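Local structure of CalS13 (4ZAS) at residues A[109-112]-A[118-121]; A[128-133]-A[363-368]. The protein probably transfers an amino group to a nucleotide-linked keto sugar with the help of pyridoxal 5'-phosphate, as a member of the DegT/DnrJ/EryC1 aminotransferase family. All blocks are in the same frame, centred on the assembly; numbering follows the deposited sequence.

Contact 1: A[109-112]-A[118-121]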
# COMPACT_ATOMS: atom_id res chain seq x y z
N VAL A 109 -14.99 -7.84 14.58
CA VAL A 109 -15.49 -7.93 13.22
C VAL A 109 -15.86 -9.37 12.91
O VAL A 109 -15.04 -10.28 13.09
CB VAL A 109 -14.44 -7.41 12.20
CG1 VAL A 109 -14.97 -7.57 10.76
CG2 VAL A 109 -14.08 -5.95 12.49
N LEU A 110 -17.10 -9.56 12.49
CA LEU A 110 -17.60 -10.86 12.07
C LEU A 110 -17.28 -11.04 10.60
O LEU A 110 -17.60 -10.17 9.78
CB LEU A 110 -19.10 -10.97 12.33
CG LEU A 110 -19.48 -11.01 13.81
CD1 LEU A 110 -20.95 -10.75 14.00
CD2 LEU A 110 -19.07 -12.32 14.46
N THR A 111 -16.62 -12.14 10.26
CA THR A 111 -16.15 -12.33 8.89
C THR A 111 -16.07 -13.81 8.53
O THR A 111 -16.17 -14.67 9.40
CB THR A 111 -14.76 -11.72 8.69
OG1 THR A 111 -14.30 -12.00 7.37
CG2 THR A 111 -13.78 -12.34 9.67
N THR A 112 -15.85 -14.09 7.26
CA THR A 112 -15.73 -15.48 6.83
C THR A 112 -14.28 -15.88 6.69
O THR A 112 -13.46 -15.09 6.25
CB THR A 112 -16.47 -15.73 5.52
OG1 THR A 112 -16.06 -17.01 5.02
CG2 THR A 112 -16.10 -14.67 4.52
N GLY A 118 -6.09 -11.50 2.58
CA GLY A 118 -6.20 -10.05 2.46
C GLY A 118 -7.54 -9.52 2.93
O GLY A 118 -7.69 -8.35 3.28
N THR A 119 -8.53 -10.40 2.95
CA THR A 119 -9.84 -10.04 3.47
C THR A 119 -9.77 -9.77 4.96
O THR A 119 -10.37 -8.83 5.45
CB THR A 119 -10.86 -11.14 3.18
OG1 THR A 119 -10.98 -11.32 1.77
CG2 THR A 119 -12.23 -10.79 3.77
N ASN A 120 -9.01 -10.57 5.69
CA ASN A 120 -9.16 -10.59 7.13
C ASN A 120 -8.03 -9.90 7.92
O ASN A 120 -8.27 -9.34 9.00
CB ASN A 120 -9.29 -12.04 7.60
CG ASN A 120 -10.59 -12.67 7.14
OD1 ASN A 120 -11.65 -12.05 7.19
ND2 ASN A 120 -10.51 -13.92 6.68
N TRP A 121 -6.80 -9.92 7.41
CA TRP A 121 -5.72 -9.29 8.16
C TRP A 121 -5.91 -7.79 8.37
O TRP A 121 -5.48 -7.28 9.40
CB TRP A 121 -4.37 -9.55 7.49
CG TRP A 121 -3.89 -11.01 7.44
CD1 TRP A 121 -2.81 -11.46 6.74
CD2 TRP A 121 -4.44 -12.17 8.10
NE1 TRP A 121 -2.66 -12.81 6.91
CE2 TRP A 121 -3.64 -13.28 7.74
CE3 TRP A 121 -5.53 -12.39 8.96
CZ2 TRP A 121 -3.88 -14.57 8.21
CZ3 TRP A 121 -5.77 -13.69 9.42
CH2 TRP A 121 -4.96 -14.75 9.04
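Thr111 and Asn120 meet through the polar ends of their side chains, which approach at a slant across a gap of 7.4 Å between their CA atoms. The hydroxyl of Thr111 gives its proton to the amide oxygen of Asn120, with OG1 2.7 Å from OD1. The donor lies in the carbonyl plane of the amide, at a C=O...donor angle of 151°. Thr111 can reach because its OG1 lies opposite the backbone N (chi1 177°), on a CB that already points at the 118-121 segment. Beside the hydroxyl, the methyl CG2 of Thr111 rests 3.3 Å from Asn120 OD1.

The other arm of the amide turns to the backbone. Asn120 ND2 donates to Thr112 O over 3.2 Å, and the bond is fairly straight at the hydrogen (161°). Thr112 O sits close to the plane of the amide, while the donor is tilted from the carbonyl plane of Thr112. ND2 also bonds to Asn356 OD1, so the buried amide has partners at both its oxygen and its nitrogen, and its rotation is fixed by the two different bonds.

Thr119 adds a loose van der Waals touch, its methyl CG2 4.3 Å from the hydroxyl OG1 of Thr111. Its own hydroxyl turns to Asp193 and Thr115. The side chain of Thr119 lies about 8 Å from the bound dTDP-4-keto-6-deoxyglucose, and its hydroxyl makes a weak hydrogen bond to N1 of the modified lysine at position 222. Before running on into helix 121-125, the loop thus folds back on the end of strand 108-111, within the central mixed sheet of a PLP-dependent aminotransferase fold.

Contact 2: A[128-133]-A[363-368]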
# COMPACT_ATOMS: atom_id res chain seq x y z
N LEU A 128 -8.80 -4.48 15.61
CA LEU A 128 -10.05 -5.11 15.99
C LEU A 128 -9.89 -6.63 16.11
O LEU A 128 -8.97 -7.20 15.53
CB LEU A 128 -11.14 -4.77 14.97
CG LEU A 128 -11.51 -3.29 14.85
CD1 LEU A 128 -12.31 -3.03 13.59
CD2 LEU A 128 -12.27 -2.79 16.08
N ARG A 129 -10.76 -7.26 16.89
CA ARG A 129 -10.81 -8.72 17.04
C ARG A 129 -11.57 -9.37 15.89
O ARG A 129 -12.59 -8.84 15.42
CB ARG A 129 -11.51 -9.10 18.35
CG ARG A 129 -10.74 -8.82 19.61
CD ARG A 129 -11.63 -9.04 20.84
NE ARG A 129 -10.91 -8.81 22.09
CZ ARG A 129 -10.66 -7.60 22.60
NH1 ARG A 129 -11.08 -6.51 21.97
NH2 ARG A 129 -10.00 -7.48 23.75
N ILE A 130 -11.09 -10.52 15.44
CA ILE A 130 -11.81 -11.37 14.49
C ILE A 130 -12.75 -12.36 15.20
O ILE A 130 -12.32 -13.04 16.14
CB ILE A 130 -10.82 -12.14 13.60
CG1 ILE A 130 -10.18 -11.21 12.58
CG2 ILE A 130 -11.52 -13.31 12.91
CD1 ILE A 130 -9.19 -11.91 11.67
N ARG A 131 -14.02 -12.41 14.81
CA ARG A 131 -14.89 -13.54 15.16
C ARG A 131 -15.40 -14.22 13.87
O ARG A 131 -15.89 -13.56 12.95
CB ARG A 131 -16.06 -13.15 16.06
CG ARG A 131 -15.67 -12.98 17.52
CD ARG A 131 -16.87 -12.76 18.43
NE ARG A 131 -17.87 -13.83 18.37
CZ ARG A 131 -19.14 -13.68 18.74
NH1 ARG A 131 -19.58 -12.50 19.16
NH2 ARG A 131 -19.98 -14.70 18.67
N TRP A 132 -15.18 -15.53 13.78
CA TRP A 132 -15.51 -16.25 12.56
C TRP A 132 -16.97 -16.58 12.47
O TRP A 132 -17.59 -17.07 13.42
CB TRP A 132 -14.69 -17.52 12.46
CG TRP A 132 -13.17 -17.30 12.40
CD1 TRP A 132 -12.24 -17.79 13.29
CD2 TRP A 132 -12.43 -16.57 11.41
NE1 TRP A 132 -10.99 -17.40 12.91
CE2 TRP A 132 -11.07 -16.66 11.76
CE3 TRP A 132 -12.79 -15.86 10.26
CZ2 TRP A 132 -10.06 -16.07 11.00
CZ3 TRP A 132 -11.78 -15.27 9.49
CH2 TRP A 132 -10.43 -15.37 9.88
N VAL A 133 -17.53 -16.35 11.30
CA VAL A 133 -18.85 -16.82 11.03
C VAL A 133 -18.72 -18.03 10.11
O VAL A 133 -17.85 -18.07 9.23
CB VAL A 133 -19.71 -15.72 10.44
CG1 VAL A 133 -21.13 -16.19 10.29
CG2 VAL A 133 -19.66 -14.54 11.35
N ALA A 363 -4.86 -18.08 16.30
CA ALA A 363 -5.23 -19.27 17.07
C ALA A 363 -6.31 -19.00 18.12
O ALA A 363 -7.07 -19.90 18.49
CB ALA A 363 -4.00 -19.86 17.74
N SER A 364 -6.35 -17.77 18.63
CA SER A 364 -7.26 -17.43 19.72
C SER A 364 -8.72 -17.33 19.28
O SER A 364 -9.62 -17.53 20.09
CB SER A 364 -6.82 -16.13 20.38
OG SER A 364 -6.97 -15.03 19.50
N ALA A 365 -8.97 -17.05 18.00
CA ALA A 365 -10.34 -16.85 17.53
C ALA A 365 -10.93 -18.15 17.01
O ALA A 365 -12.05 -18.17 16.49
CB ALA A 365 -10.40 -15.80 16.45
N ARG A 366 -10.18 -19.22 17.15
CA ARG A 366 -10.58 -20.51 16.62
C ARG A 366 -11.82 -21.01 17.35
O ARG A 366 -11.89 -21.02 18.58
CB ARG A 366 -9.42 -21.50 16.70
CG ARG A 366 -9.66 -22.84 16.03
CD ARG A 366 -8.34 -23.53 15.71
NE ARG A 366 -7.42 -23.41 16.85
CZ ARG A 366 -7.40 -24.21 17.91
NH1 ARG A 366 -8.28 -25.19 18.03
NH2 ARG A 366 -6.51 -23.99 18.87
N THR A 367 -12.81 -21.40 16.56
CA THR A 367 -14.13 -21.76 17.03
C THR A 367 -14.65 -22.85 16.09
O THR A 367 -14.22 -22.92 14.94
CB THR A 367 -15.07 -20.52 17.05
OG1 THR A 367 -16.40 -20.91 17.37
CG2 THR A 367 -15.11 -19.85 15.70
N THR A 368 -15.57 -23.70 16.54
CA THR A 368 -16.05 -24.77 15.68
C THR A 368 -16.99 -24.26 14.59
O THR A 368 -18.02 -23.64 14.88
CB THR A 368 -16.80 -25.81 16.46
OG1 THR A 368 -17.79 -25.11 17.22
CG2 THR A 368 -15.87 -26.53 17.41
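Trp132 reaches the 363-368 loop first with its CB, which lies 4.0 Å from the methyl CG2 of Thr367. That methyl stands at the edge of the indole, near the ring plane. CG leaves CB opposite the carbonyl carbon (chi1 -61°), and the five-membered ring then passes beside Ala365. Trp132 CD1 comes to 3.2 Å from Ala365 O, an oblique approach. One atom further, Trp132 NE1 packs against the methyl CB of Ala365 at 3.9 Å, and Ala365 O is about as near.

Trp132 belongs to strand 129-132, the outermost strand of the seven-stranded mixed sheet at this end, so the loop that precedes helix 370-375 is laid along the sheet's edge. Farther out, the six-membered ring leaves the loop behind, and the indole touches Pro113, Asn120 and Asp357. Within its own strand, Ile130 CG2 lies over one face of the indole, 3.5 Å above its plane. Ile130 CG2 is also 4.5 Å from Ala365 CB. Ala365 CB lies outside both groups, touching the NE1 corner of the indole and, 3.4 Å away, Ile130 O.

How the contacts relate
Both contacts hold the same corner of the mixed sheet, where strands 108-111 and 129-132 are parallel neighbours joined by backbone bonds such as Val133 N to Thr111 O, 2.9 Å. Contact 1 is fully buried and works by directed polar bonds between a strand end and the loop that follows it closely in sequence. Contact 2, farther from the centre of the chain, is only partly buried, joins residues more than 200 positions apart, and relies on van der Waals packing. The two meet directly at the Trp132 indole, whose CZ3 lies 3.4 Å from Asn120 ND2: its six-membered rim abuts the inner amide, its five-membered ring borders the outer loop.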